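PDB 6NPS: AxyAgu115A from Amphibacillus xylanus NBRC 15112, which acts as a family GH115 alpha-glucuronidase, probably hydrolysing glucuronic acid side groups from arabinoglucuronoxylan. Local coordinates for residues A[21-26]-A[73-78]; A[30-35]-A[122-127]; A[64-69]-A[110-115]; A[83-88]-A[100-105]; A[93-98]-A[117-122]. The protein carries 3 engineered substitutions. All blocks are in the same frame, centred on the assembly; numbering follows the deposited sequence.

Interaction 1: A[21-26]-A[73-78]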
# COMPACT_ATOMS: atom_id res chain seq x y z
N LEU A 21 23.31 -66.52 16.42
CA LEU A 21 22.18 -66.37 15.52
C LEU A 21 22.61 -66.29 14.05
O LEU A 21 22.03 -66.95 13.19
CB LEU A 21 21.39 -65.12 15.89
CG LEU A 21 20.24 -64.83 14.93
CD1 LEU A 21 19.20 -65.99 15.02
CD2 LEU A 21 19.63 -63.48 15.29
N PHE A 22 23.61 -65.45 13.76
CA PHE A 22 24.03 -65.17 12.39
C PHE A 22 25.28 -65.97 12.07
O PHE A 22 26.16 -66.14 12.92
CB PHE A 22 24.35 -63.68 12.17
CG PHE A 22 23.13 -62.83 12.00
CD1 PHE A 22 22.38 -62.46 13.10
CD2 PHE A 22 22.72 -62.39 10.74
CE1 PHE A 22 21.27 -61.66 12.97
CE2 PHE A 22 21.59 -61.58 10.60
CZ PHE A 22 20.85 -61.24 11.72
N TYR A 23 25.36 -66.43 10.83
CA TYR A 23 26.52 -67.16 10.34
C TYR A 23 27.34 -66.21 9.48
O TYR A 23 26.78 -65.43 8.71
CB TYR A 23 26.07 -68.37 9.54
CG TYR A 23 27.23 -69.16 8.95
CD1 TYR A 23 28.22 -69.70 9.76
CD2 TYR A 23 27.34 -69.33 7.58
CE1 TYR A 23 29.29 -70.42 9.22
CE2 TYR A 23 28.41 -70.08 7.02
CZ TYR A 23 29.38 -70.60 7.85
OH TYR A 23 30.42 -71.31 7.29
N GLN A 24 28.66 -66.26 9.61
CA GLN A 24 29.53 -65.32 8.91
C GLN A 24 30.52 -66.08 8.04
O GLN A 24 31.15 -67.05 8.50
CB GLN A 24 30.27 -64.45 9.92
CG GLN A 24 30.63 -63.06 9.44
CD GLN A 24 31.07 -62.15 10.58
OE1 GLN A 24 32.20 -62.24 11.06
NE2 GLN A 24 30.16 -61.27 11.03
N GLU A 25 30.66 -65.66 6.78
CA GLU A 25 31.59 -66.33 5.87
C GLU A 25 32.74 -65.39 5.53
O GLU A 25 32.53 -64.20 5.26
CB GLU A 25 30.90 -66.79 4.58
CG GLU A 25 29.97 -67.98 4.76
CD GLU A 25 29.33 -68.44 3.44
OE1 GLU A 25 29.56 -69.60 3.03
OE2 GLU A 25 28.59 -67.63 2.83
N GLU A 26 33.95 -65.95 5.55
CA GLU A 26 35.13 -65.26 5.03
C GLU A 26 34.93 -64.74 3.60
O GLU A 26 35.43 -63.65 3.28
CB GLU A 26 36.31 -66.24 5.06
CG GLU A 26 37.64 -65.60 5.31
CD GLU A 26 38.40 -65.27 4.02
OE1 GLU A 26 39.53 -64.76 4.15
OE2 GLU A 26 37.88 -65.50 2.90
N SER A 73 29.52 -67.25 -1.70
CA SER A 73 29.04 -67.95 -0.52
C SER A 73 29.09 -69.42 -0.82
O SER A 73 28.27 -69.94 -1.59
CB SER A 73 27.62 -67.53 -0.14
OG SER A 73 27.05 -68.54 0.68
N PRO A 74 30.07 -70.14 -0.27
CA PRO A 74 30.06 -71.60 -0.43
C PRO A 74 28.81 -72.23 0.18
O PRO A 74 28.28 -73.21 -0.39
CB PRO A 74 31.35 -72.05 0.26
CG PRO A 74 31.88 -70.84 0.98
CD PRO A 74 31.35 -69.65 0.28
N LEU A 75 28.31 -71.68 1.30
CA LEU A 75 27.12 -72.23 1.95
C LEU A 75 25.91 -72.17 1.02
O LEU A 75 25.15 -73.14 0.90
CB LEU A 75 26.80 -71.48 3.25
CG LEU A 75 25.68 -72.08 4.14
CD1 LEU A 75 25.66 -73.61 4.17
CD2 LEU A 75 25.66 -71.52 5.56
N LEU A 76 25.70 -71.01 0.38
CA LEU A 76 24.61 -70.89 -0.57
C LEU A 76 24.70 -71.93 -1.67
O LEU A 76 23.68 -72.50 -2.07
CB LEU A 76 24.60 -69.50 -1.19
CG LEU A 76 23.97 -68.50 -0.24
CD1 LEU A 76 23.85 -67.20 -0.97
CD2 LEU A 76 22.61 -69.01 0.26
N ASP A 77 25.91 -72.19 -2.16
CA ASP A 77 26.09 -73.23 -3.16
C ASP A 77 25.75 -74.60 -2.60
O ASP A 77 25.14 -75.43 -3.30
CB ASP A 77 27.52 -73.19 -3.70
CG ASP A 77 27.75 -72.01 -4.62
OD1 ASP A 77 26.88 -71.76 -5.48
OD2 ASP A 77 28.80 -71.34 -4.50
N GLU A 78 26.14 -74.88 -1.36
CA GLU A 78 25.81 -76.18 -0.76
C GLU A 78 24.30 -76.36 -0.64
O GLU A 78 23.76 -77.42 -0.97
CB GLU A 78 26.44 -76.32 0.62
CG GLU A 78 27.92 -76.54 0.66
CD GLU A 78 28.47 -76.42 2.08
OE1 GLU A 78 29.50 -75.73 2.26
OE2 GLU A 78 27.85 -76.99 3.01

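Interaction 2: A[30-35]-A[122-127]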
# COMPACT_ATOMS: atom_id res chain seq x y z
N SER A 30 32.66 -57.36 2.02
CA SER A 30 32.84 -56.53 3.20
C SER A 30 31.61 -55.67 3.48
O SER A 30 31.19 -55.52 4.63
CB SER A 30 34.07 -55.64 2.99
OG SER A 30 34.70 -55.38 4.23
N GLY A 31 31.04 -55.07 2.43
CA GLY A 31 29.89 -54.22 2.62
C GLY A 31 28.66 -54.99 3.10
O GLY A 31 27.85 -54.46 3.87
N VAL A 32 28.48 -56.22 2.62
CA VAL A 32 27.36 -57.05 3.06
C VAL A 32 27.51 -57.42 4.53
O VAL A 32 26.55 -57.32 5.30
CB VAL A 32 27.26 -58.30 2.16
CG1 VAL A 32 26.26 -59.30 2.74
CG2 VAL A 32 26.89 -57.88 0.74
N ARG A 33 28.72 -57.78 4.96
CA ARG A 33 28.96 -58.04 6.37
C ARG A 33 28.65 -56.82 7.23
O ARG A 33 28.03 -56.95 8.30
CB ARG A 33 30.41 -58.49 6.58
CG ARG A 33 30.58 -59.66 7.55
CD ARG A 33 31.76 -60.54 7.15
NE ARG A 33 32.92 -59.72 6.80
CZ ARG A 33 33.75 -59.98 5.78
NH1 ARG A 33 33.55 -61.05 5.01
NH2 ARG A 33 34.77 -59.17 5.54
N LYS A 34 29.03 -55.61 6.77
CA LYS A 34 28.70 -54.39 7.52
C LYS A 34 27.20 -54.15 7.62
O LYS A 34 26.71 -53.64 8.64
CB LYS A 34 29.37 -53.17 6.88
CG LYS A 34 30.88 -53.24 6.87
CD LYS A 34 31.46 -52.05 6.13
CE LYS A 34 31.73 -50.89 7.07
NZ LYS A 34 33.17 -50.49 7.01
N ILE A 35 26.44 -54.42 6.55
CA ILE A 35 24.99 -54.28 6.63
C ILE A 35 24.41 -55.33 7.59
O ILE A 35 23.52 -55.05 8.39
CB ILE A 35 24.38 -54.39 5.22
CG1 ILE A 35 24.85 -53.22 4.32
CG2 ILE A 35 22.86 -54.52 5.26
CD1 ILE A 35 24.33 -51.89 4.78
N GLY A 122 21.43 -56.63 -3.94
CA GLY A 122 20.36 -57.59 -3.68
C GLY A 122 20.48 -58.21 -2.30
O GLY A 122 19.47 -58.40 -1.61
N THR A 123 21.70 -58.60 -1.89
CA THR A 123 21.86 -59.14 -0.55
C THR A 123 21.52 -58.09 0.49
O THR A 123 20.84 -58.38 1.48
CB THR A 123 23.29 -59.64 -0.34
OG1 THR A 123 23.69 -60.45 -1.46
CG2 THR A 123 23.42 -60.49 0.93
N ILE A 124 21.96 -56.86 0.26
CA ILE A 124 21.72 -55.79 1.22
C ILE A 124 20.24 -55.53 1.38
O ILE A 124 19.75 -55.35 2.51
CB ILE A 124 22.47 -54.52 0.80
CG1 ILE A 124 23.97 -54.77 1.02
CG2 ILE A 124 21.92 -53.31 1.55
CD1 ILE A 124 24.92 -53.64 0.49
N TYR A 125 19.49 -55.51 0.26
CA TYR A 125 18.04 -55.32 0.33
C TYR A 125 17.36 -56.48 1.05
O TYR A 125 16.36 -56.28 1.75
CB TYR A 125 17.45 -55.17 -1.08
CG TYR A 125 17.99 -53.95 -1.81
CD1 TYR A 125 18.46 -52.83 -1.11
CD2 TYR A 125 18.00 -53.91 -3.19
CE1 TYR A 125 18.96 -51.70 -1.80
CE2 TYR A 125 18.50 -52.79 -3.89
CZ TYR A 125 18.99 -51.70 -3.19
OH TYR A 125 19.47 -50.64 -3.92
N GLY A 126 17.90 -57.69 0.91
CA GLY A 126 17.29 -58.84 1.58
C GLY A 126 17.54 -58.83 3.08
O GLY A 126 16.65 -59.18 3.87
N LEU A 127 18.75 -58.43 3.48
CA LEU A 127 19.04 -58.20 4.90
C LEU A 127 18.08 -57.17 5.50
O LEU A 127 17.46 -57.41 6.54
CB LEU A 127 20.48 -57.77 5.06
CG LEU A 127 21.42 -58.97 4.93
CD1 LEU A 127 22.86 -58.50 4.76
CD2 LEU A 127 21.32 -59.96 6.12

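Interaction 3: A[64-69]-A[110-115]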
# COMPACT_ATOMS: atom_id res chain seq x y z
N ALA A 64 18.75 -70.30 12.80
CA ALA A 64 19.87 -69.47 12.40
C ALA A 64 19.49 -68.65 11.18
O ALA A 64 18.57 -69.00 10.44
CB ALA A 64 21.12 -70.35 12.11
N VAL A 65 20.20 -67.54 10.98
CA VAL A 65 20.02 -66.66 9.84
C VAL A 65 21.25 -66.87 8.95
O VAL A 65 22.39 -66.70 9.42
CB VAL A 65 19.88 -65.19 10.25
CG1 VAL A 65 19.90 -64.29 9.02
CG2 VAL A 65 18.58 -64.95 11.10
N LEU A 66 21.03 -67.30 7.71
CA LEU A 66 22.12 -67.63 6.78
C LEU A 66 21.97 -66.72 5.57
O LEU A 66 20.99 -66.82 4.83
CB LEU A 66 22.06 -69.10 6.36
CG LEU A 66 22.02 -70.16 7.48
CD1 LEU A 66 21.87 -71.58 6.92
CD2 LEU A 66 23.25 -70.07 8.34
N TYR A 67 22.92 -65.80 5.39
CA TYR A 67 22.85 -64.80 4.33
C TYR A 67 24.09 -64.87 3.44
O TYR A 67 25.14 -65.38 3.84
CB TYR A 67 22.70 -63.40 4.92
CG TYR A 67 23.95 -62.89 5.59
CD1 TYR A 67 24.17 -63.11 6.95
CD2 TYR A 67 24.93 -62.19 4.86
CE1 TYR A 67 25.32 -62.66 7.57
CE2 TYR A 67 26.09 -61.73 5.47
CZ TYR A 67 26.27 -61.97 6.83
OH TYR A 67 27.41 -61.50 7.44
N GLY A 68 23.97 -64.34 2.24
CA GLY A 68 25.09 -64.40 1.32
C GLY A 68 24.70 -63.84 -0.03
O GLY A 68 23.52 -63.59 -0.32
N THR A 69 25.74 -63.62 -0.84
CA THR A 69 25.64 -63.19 -2.23
C THR A 69 26.02 -64.36 -3.11
O THR A 69 27.05 -65.01 -2.88
CB THR A 69 26.58 -62.00 -2.52
OG1 THR A 69 26.35 -60.96 -1.56
CG2 THR A 69 26.35 -61.44 -3.93
N GLU A 110 18.26 -76.57 13.09
CA GLU A 110 16.95 -77.15 12.80
C GLU A 110 16.16 -76.35 11.76
O GLU A 110 15.47 -76.94 10.93
CB GLU A 110 16.13 -77.26 14.09
CG GLU A 110 16.85 -78.09 15.15
CD GLU A 110 16.11 -78.17 16.48
OE1 GLU A 110 14.90 -78.51 16.47
OE2 GLU A 110 16.73 -77.92 17.53
N LYS A 111 16.22 -75.03 11.80
CA LYS A 111 15.54 -74.15 10.87
C LYS A 111 16.47 -72.99 10.60
O LYS A 111 17.22 -72.57 11.48
CB LYS A 111 14.19 -73.57 11.37
CG LYS A 111 13.15 -74.57 11.80
CD LYS A 111 12.64 -75.42 10.63
CE LYS A 111 11.82 -74.62 9.62
NZ LYS A 111 10.97 -75.55 8.79
N ALA A 112 16.42 -72.47 9.38
CA ALA A 112 17.18 -71.29 9.05
C ALA A 112 16.36 -70.40 8.13
O ALA A 112 15.59 -70.88 7.29
CB ALA A 112 18.53 -71.63 8.38
N LEU A 113 16.56 -69.11 8.29
CA LEU A 113 16.12 -68.15 7.31
C LEU A 113 17.28 -67.92 6.35
O LEU A 113 18.37 -67.50 6.77
CB LEU A 113 15.70 -66.86 8.02
CG LEU A 113 15.44 -65.65 7.12
CD1 LEU A 113 14.38 -66.01 6.09
CD2 LEU A 113 15.00 -64.46 7.98
N VAL A 114 17.09 -68.21 5.06
CA VAL A 114 18.15 -68.01 4.07
C VAL A 114 17.89 -66.70 3.34
O VAL A 114 16.76 -66.44 2.89
CB VAL A 114 18.25 -69.19 3.09
CG1 VAL A 114 19.32 -68.91 2.04
CG2 VAL A 114 18.62 -70.45 3.85
N ILE A 115 18.91 -65.85 3.26
CA ILE A 115 18.81 -64.56 2.57
C ILE A 115 19.91 -64.56 1.52
O ILE A 115 21.09 -64.41 1.86
CB ILE A 115 18.92 -63.38 3.54
CG1 ILE A 115 17.92 -63.57 4.69
CG2 ILE A 115 18.72 -62.01 2.80
CD1 ILE A 115 17.83 -62.39 5.66

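Interaction 4: A[83-88]-A[100-105]. Engineered in segment 83-88: Ala83 (natural residue Glu).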
# COMPACT_ATOMS: atom_id res chain seq x y z
N ALA A 83 19.43 -78.87 -2.96
CA ALA A 83 18.08 -78.56 -3.42
C ALA A 83 17.18 -78.07 -2.29
O ALA A 83 15.97 -78.28 -2.31
CB ALA A 83 17.46 -79.77 -4.14
N LEU A 84 17.76 -77.40 -1.29
CA LEU A 84 16.94 -76.74 -0.29
C LEU A 84 16.53 -75.34 -0.73
O LEU A 84 15.49 -74.84 -0.29
CB LEU A 84 17.65 -76.68 1.06
CG LEU A 84 18.35 -77.97 1.51
CD1 LEU A 84 18.62 -77.87 2.99
CD2 LEU A 84 17.51 -79.22 1.22
N ILE A 85 17.32 -74.71 -1.59
CA ILE A 85 16.99 -73.46 -2.26
C ILE A 85 17.22 -73.68 -3.76
O ILE A 85 17.86 -74.65 -4.18
CB ILE A 85 17.82 -72.27 -1.75
CG1 ILE A 85 19.32 -72.53 -1.94
CG2 ILE A 85 17.50 -71.95 -0.27
CD1 ILE A 85 20.21 -71.33 -1.53
N ASP A 86 16.68 -72.77 -4.56
CA ASP A 86 16.78 -72.84 -6.02
C ASP A 86 17.36 -71.51 -6.51
O ASP A 86 16.63 -70.57 -6.83
CB ASP A 86 15.42 -73.15 -6.65
CG ASP A 86 15.48 -73.17 -8.17
OD1 ASP A 86 16.59 -73.06 -8.73
OD2 ASP A 86 14.41 -73.32 -8.81
N LEU A 87 18.69 -71.45 -6.58
CA LEU A 87 19.36 -70.21 -6.96
C LEU A 87 19.13 -69.82 -8.41
O LEU A 87 19.41 -68.67 -8.77
CB LEU A 87 20.86 -70.34 -6.69
CG LEU A 87 21.26 -70.34 -5.22
CD1 LEU A 87 22.81 -70.37 -5.08
CD2 LEU A 87 20.63 -69.14 -4.46
N THR A 88 18.63 -70.72 -9.27
CA THR A 88 18.33 -70.26 -10.62
C THR A 88 17.21 -69.24 -10.64
O THR A 88 17.07 -68.51 -11.62
CB THR A 88 17.96 -71.42 -11.53
OG1 THR A 88 16.69 -71.94 -11.11
CG2 THR A 88 19.03 -72.52 -11.46
N GLN A 100 13.95 -67.09 2.34
CA GLN A 100 13.29 -68.38 2.39
C GLN A 100 13.66 -69.11 3.67
O GLN A 100 14.84 -69.16 4.04
CB GLN A 100 13.68 -69.23 1.17
CG GLN A 100 12.96 -70.54 1.13
CD GLN A 100 13.30 -71.35 -0.11
OE1 GLN A 100 14.16 -70.97 -0.90
NE2 GLN A 100 12.63 -72.50 -0.27
N VAL A 101 12.66 -69.74 4.32
CA VAL A 101 12.90 -70.59 5.49
C VAL A 101 13.13 -72.00 5.00
O VAL A 101 12.42 -72.48 4.10
CB VAL A 101 11.72 -70.53 6.48
CG1 VAL A 101 11.89 -71.54 7.59
CG2 VAL A 101 11.58 -69.12 7.05
N VAL A 102 14.13 -72.68 5.58
CA VAL A 102 14.54 -74.00 5.12
C VAL A 102 14.74 -74.90 6.34
O VAL A 102 15.12 -74.45 7.43
CB VAL A 102 15.83 -73.93 4.27
CG1 VAL A 102 15.59 -73.17 2.94
CG2 VAL A 102 16.90 -73.25 5.06
N ASP A 103 14.47 -76.18 6.14
CA ASP A 103 14.44 -77.16 7.21
C ASP A 103 15.77 -77.91 7.22
O ASP A 103 16.27 -78.30 6.15
CB ASP A 103 13.27 -78.12 7.00
CG ASP A 103 12.76 -78.74 8.29
OD1 ASP A 103 13.35 -78.50 9.36
OD2 ASP A 103 11.75 -79.49 8.23
N GLN A 104 16.36 -78.07 8.41
CA GLN A 104 17.56 -78.88 8.61
C GLN A 104 18.70 -78.57 7.62
O GLN A 104 19.25 -79.49 7.01
CB GLN A 104 17.21 -80.36 8.57
CG GLN A 104 16.14 -80.78 9.57
CD GLN A 104 16.68 -80.91 10.99
OE1 GLN A 104 17.89 -80.83 11.22
NE2 GLN A 104 15.77 -81.10 11.95
N PRO A 105 19.09 -77.30 7.49
CA PRO A 105 20.07 -76.95 6.44
C PRO A 105 21.45 -77.55 6.65
O PRO A 105 22.11 -77.92 5.67
CB PRO A 105 20.12 -75.42 6.51
CG PRO A 105 19.71 -75.11 7.92
CD PRO A 105 18.68 -76.13 8.27
O HOH W 1 14.39 -71.43 -3.66

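Interaction 5: A[93-98]-A[117-122]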
# COMPACT_ATOMS: atom_id res chain seq x y z
N LYS A 93 20.10 -61.90 -12.09
CA LYS A 93 19.17 -60.77 -12.00
C LYS A 93 19.79 -59.63 -11.21
O LYS A 93 20.70 -59.82 -10.41
CB LYS A 93 17.86 -61.20 -11.36
CG LYS A 93 17.05 -62.08 -12.29
CD LYS A 93 15.70 -62.38 -11.72
CE LYS A 93 14.90 -63.21 -12.72
NZ LYS A 93 13.60 -63.59 -12.12
N ARG A 94 19.25 -58.42 -11.42
CA ARG A 94 19.81 -57.19 -10.86
C ARG A 94 19.08 -56.86 -9.56
O ARG A 94 17.86 -56.68 -9.57
CB ARG A 94 19.65 -56.06 -11.87
CG ARG A 94 20.23 -54.71 -11.42
CD ARG A 94 20.13 -53.62 -12.52
NE ARG A 94 19.19 -53.96 -13.59
CZ ARG A 94 17.88 -53.67 -13.61
NH1 ARG A 94 17.30 -53.02 -12.60
NH2 ARG A 94 17.15 -54.03 -14.65
N GLU A 95 19.82 -56.78 -8.45
CA GLU A 95 19.30 -56.31 -7.17
C GLU A 95 18.07 -57.10 -6.72
O GLU A 95 17.07 -56.53 -6.27
CB GLU A 95 19.02 -54.81 -7.25
CG GLU A 95 20.27 -54.02 -7.66
CD GLU A 95 20.11 -52.50 -7.69
OE1 GLU A 95 18.98 -51.98 -7.77
OE2 GLU A 95 21.16 -51.81 -7.68
N VAL A 96 18.13 -58.42 -6.83
CA VAL A 96 17.04 -59.29 -6.40
C VAL A 96 17.51 -60.14 -5.21
O VAL A 96 18.69 -60.46 -5.09
CB VAL A 96 16.60 -60.17 -7.60
CG1 VAL A 96 16.00 -61.48 -7.14
CG2 VAL A 96 15.63 -59.41 -8.51
N PHE A 97 16.57 -60.59 -4.36
CA PHE A 97 16.98 -61.55 -3.33
C PHE A 97 15.93 -62.63 -3.16
O PHE A 97 14.77 -62.48 -3.56
CB PHE A 97 17.27 -60.85 -1.99
CG PHE A 97 16.10 -60.13 -1.43
CD1 PHE A 97 15.19 -60.78 -0.62
CD2 PHE A 97 15.89 -58.79 -1.73
CE1 PHE A 97 14.08 -60.10 -0.10
CE2 PHE A 97 14.80 -58.11 -1.22
CZ PHE A 97 13.89 -58.78 -0.40
N LEU A 98 16.38 -63.73 -2.58
CA LEU A 98 15.54 -64.83 -2.11
C LEU A 98 15.54 -64.79 -0.60
O LEU A 98 16.59 -64.61 0.03
CB LEU A 98 16.10 -66.16 -2.61
CG LEU A 98 15.59 -67.46 -1.98
CD1 LEU A 98 14.16 -67.78 -2.48
CD2 LEU A 98 16.55 -68.59 -2.30
N GLY A 117 21.30 -62.89 -1.98
CA GLY A 117 21.26 -61.83 -2.98
C GLY A 117 21.85 -62.24 -4.33
O GLY A 117 22.82 -63.00 -4.41
N SER A 118 21.26 -61.70 -5.40
CA SER A 118 21.81 -61.96 -6.73
C SER A 118 23.14 -61.26 -6.93
O SER A 118 23.93 -61.66 -7.79
CB SER A 118 20.85 -61.50 -7.81
OG SER A 118 20.72 -60.06 -7.76
N ASP A 119 23.39 -60.21 -6.16
CA ASP A 119 24.58 -59.37 -6.26
C ASP A 119 24.66 -58.65 -4.91
O ASP A 119 23.84 -58.88 -4.03
CB ASP A 119 24.48 -58.42 -7.47
CG ASP A 119 23.14 -57.58 -7.48
OD1 ASP A 119 22.56 -57.31 -6.41
OD2 ASP A 119 22.66 -57.17 -8.58
N LYS A 120 25.64 -57.76 -4.76
CA LYS A 120 25.84 -57.12 -3.46
C LYS A 120 24.58 -56.39 -2.98
O LYS A 120 24.12 -56.58 -1.84
CB LYS A 120 27.02 -56.16 -3.52
CG LYS A 120 27.05 -55.22 -2.34
CD LYS A 120 28.45 -54.67 -2.09
CE LYS A 120 29.04 -54.07 -3.32
NZ LYS A 120 30.45 -53.64 -3.10
N ARG A 121 24.01 -55.52 -3.83
CA ARG A 121 22.88 -54.72 -3.36
C ARG A 121 21.63 -55.58 -3.14
O ARG A 121 20.84 -55.29 -2.23
CB ARG A 121 22.61 -53.57 -4.35
CG ARG A 121 23.54 -52.33 -4.18
CD ARG A 121 23.11 -51.17 -5.13
NE ARG A 121 23.28 -51.55 -6.54
CZ ARG A 121 24.45 -51.52 -7.16
NH1 ARG A 121 25.54 -51.12 -6.50
NH2 ARG A 121 24.54 -51.90 -8.44
N GLY A 122 21.43 -56.63 -3.94
CA GLY A 122 20.36 -57.59 -3.68
C GLY A 122 20.48 -58.21 -2.30
O GLY A 122 19.47 -58.40 -1.61

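Interaction 1: A[21-26]-A[73-78]
Glu25 leaves the backbone with CG anti to its own carbonyl carbon (chi1 -72°) and stays extended through CD (chi2 -178°), so its carboxylate is carried straight to the first turn of helix 74-81. Ser73, the N-cap residue, has OG anti to its backbone N (chi1 160°), which turns the hydroxyl toward the same place. The two carboxylate oxygens share the work, each through its syn lone pair. OE1 of Glu25 accepts from Leu75 N at 3.0 Å, while OE2 of Glu25 accepts from Ser73 OG at 2.8 Å. Ser73 OG in turn accepts from Leu76 N, also at 2.8 Å, so one hydroxyl joins the capping bond to the bridge from Glu25. Pro74 suits the first helical position, since it has no N-H to leave without a partner, and its CD rests 3.3 Å from Glu25 OE1. The positive end of the helix dipole probably helps keep this buried carboxylate ionised. Beside the polar grip, Leu75 CD2 meets Tyr23 CD2 obliquely at 3.4 Å, burying an apolar patch; the Tyr23 hydroxyl finds its partner in Arg57, which also forms a salt bridge with Glu78. The contact thus ties the chain just past strand 20-23 to the start of helix 74-81, with Leu66 of strand 64-69 packed against both Tyr23 and Leu75.

Interaction 2: A[30-35]-A[122-127]
No flat side-chain group takes part between helices 30-47 and 120-133; the Tyr67 ring of strand 64-69 lies beside the seam, touched by both Val32 and Leu127, and Ile35 also reaches Tyr238 and Phe128. The meeting is almost entirely between methyl and methylene groups of branched side chains. The two helical segments run almost parallel, 7° apart, with axes 9.6 Å from each other. Val32 has CG1 anti to its backbone N, and this methyl touches Thr123 CG2 at 3.6 Å and Leu127 CD1 at 4.0 Å. One turn on, the Ile35 and Ile124 side chains cross at about a right angle, with Ile35 CG1 3.8 Å from Ile124 CG1, while Ile35 CG2 meets Leu127 CD1 at 4.0 Å. An alanine here would lose both branches of Ile35 and would probably loosen the packing against Ile124 and Leu127. Beta-branched residues suit the seam by spreading short, stiff methyls close to the helix surface. Thr123 divides its two branches: CG2 joins the apolar seam, whereas OG1 is hydrogen-bonded to Thr69 OG1 and to Asp119 O. With no polar bond across this buried interface, cohesion probably comes mainly from dispersion and the exclusion of water.

Interaction 3: A[64-69]-A[110-115]
Strands 64-69 and 109-117 form a parallel beta pair within a four-stranded mixed sheet; the axes of the short segments approach to 4.6 Å and are inclined by 15°. Paired residues put their side chains on a common face. On one face Val65 stands beside Leu113 and Tyr67 beside Ile115; on the other Ala64 accompanies Ala112, and Leu66 accompanies Val114. The closest side-chain meeting is diagonal: Leu66 has CG anti to its carbonyl carbon, and its CD1 settles 3.6 Å from Ala112 CB. A single methyl at Ala112 suits this spot, leaving the width to the leucine. Tyr67 takes the crowded first torsion, with CG between the backbone N and the carbonyl carbon (chi1 71°), so its ring leads away from the neighbouring strand and CB does the touching, 4.0 Å from Ile115 CB. That ring packs instead on Val32, Arg33 and Ala36 of helix 30-47, while Tyr23 and Leu75 touch Leu66 on the other face. The backbone bonds have the stagger of parallel strands: Ala64 and Leu66 each use both N and O, reaching two residues of the partner that lie on either side of their own pair. Ala64 N donates to Lys111 O at 3.0 Å, and Ala64 O accepts from Leu113 N at 2.9 Å. Gly68 N adds a bond to Ile115 O, again 2.9 Å long. The straightest is Leu66 N to Leu113 O, 2.8 Å long with an angle of 177° at the hydrogen.

Interaction 4: A[83-88]-A[100-105]
Gln100 leaves strand 97-106 with CG anti to its backbone N (chi1 -176°), and the chain remains extended beyond it, so CB and CG lay the amide over loop 83-88. CD comes to 4.1 Å from Leu84 O. NE2 lies 3.7 Å from the same Leu84 O, while OE1 lies 3.5 Å from Ile85 CG2, the two side chains crossing obliquely. OE1 also accepts from a water, 2.8 Å away, that accepts from Asp86 N at 2.8 Å, a bridge that satisfies this backbone N-H. A glutamine suits this partly exposed position, being long and polar enough to hold the water. An alanine here would lack the amide, and would probably leave Asp86 N without this bridge and thin the cover over Ile85 CG2. Asp86 OD1 closes an Asx turn by accepting from Thr88 N. Farther along the strand, Val102 CG1 touches Ile85 CG2 at 3.9 Å, and Leu84 CD1 meets Pro105 CA, also at 3.9 Å. Ile85 has CG1 in the crowded position (chi1 58°), which turns CG2 to the strand; the longer branch reaches Leu76 of helix 74-81. Ile85 thus joins the loop to helix and strand, and both it and Pro105 touch Leu79 of that helix.

Interaction 5: A[93-98]-A[117-122]
Asp119 is the N-cap of helix 120-133, and the contact binds that helix start to the chain entering strand 97-106, next to an antiparallel non-hydrogen-bonded pair, Phe97 with Gly117. With CG in the crowded position between backbone N and carbonyl carbon, the Asp119 carboxylate serves both segments. OD1 of Asp119 takes Gly122 N at 2.8 Å, nearly along its C-O axis, and OD2 of Asp119 takes Glu95 N at 2.9 Å through its syn lone pair, with an angle of 167° at the hydrogen. Ser118 works in both directions: its OG donates to Lys93 O at 2.7 Å, from above the carbonyl plane, and accepts from Val96 N at 3.2 Å. Its backbone N donates to Val96 O at 2.9 Å, nearly along the C=O axis. Serine suits the site because a short hydroxyl can serve two backbone groups of the neighbouring chain. Glu95 and Arg121 lie side by side and form a salt bridge, with Arg121 NE donating to Glu95 OE2 at a very short 2.4 Å. NE comes from above the carboxylate plane, while OE2 lies at the guanidinium edge, near its plane; the two planes stand 75° apart. Glu95 also forms a salt bridge with Arg171 and a hydrogen bond with Asn211, and Arg121 a salt bridge with Glu295, so the carboxylate is probably kept ionised. Gly122 allows the close approach, since any CB on it would collide with Val96 O. Its carbonyl oxygen lies 3.3 Å from Phe97 CB.

Interactions 2 and 3 are fully buried and interaction 1 largely so, whereas 4 and 5 are only partly buried. Interactions 2 and 3, a helix-helix seam and a parallel strand pair, are linked where Thr123 meets Thr69. Interactions 1 and 5 each hold a helix start with a carboxylate, but the acid of interaction 1 comes from the partner segment, whereas in interaction 5 it is the N-cap itself; interaction 5 shares Gly122 with interaction 2. Interaction 4 relies on a water and loose apolar touches, and borders interaction 3 through neighbouring strands 97-106 and 109-117. Polar bonds thus hold the helix starts of interactions 1 and 5 and the strand pair of interaction 3, whereas interaction 2 rests on apolar contact alone.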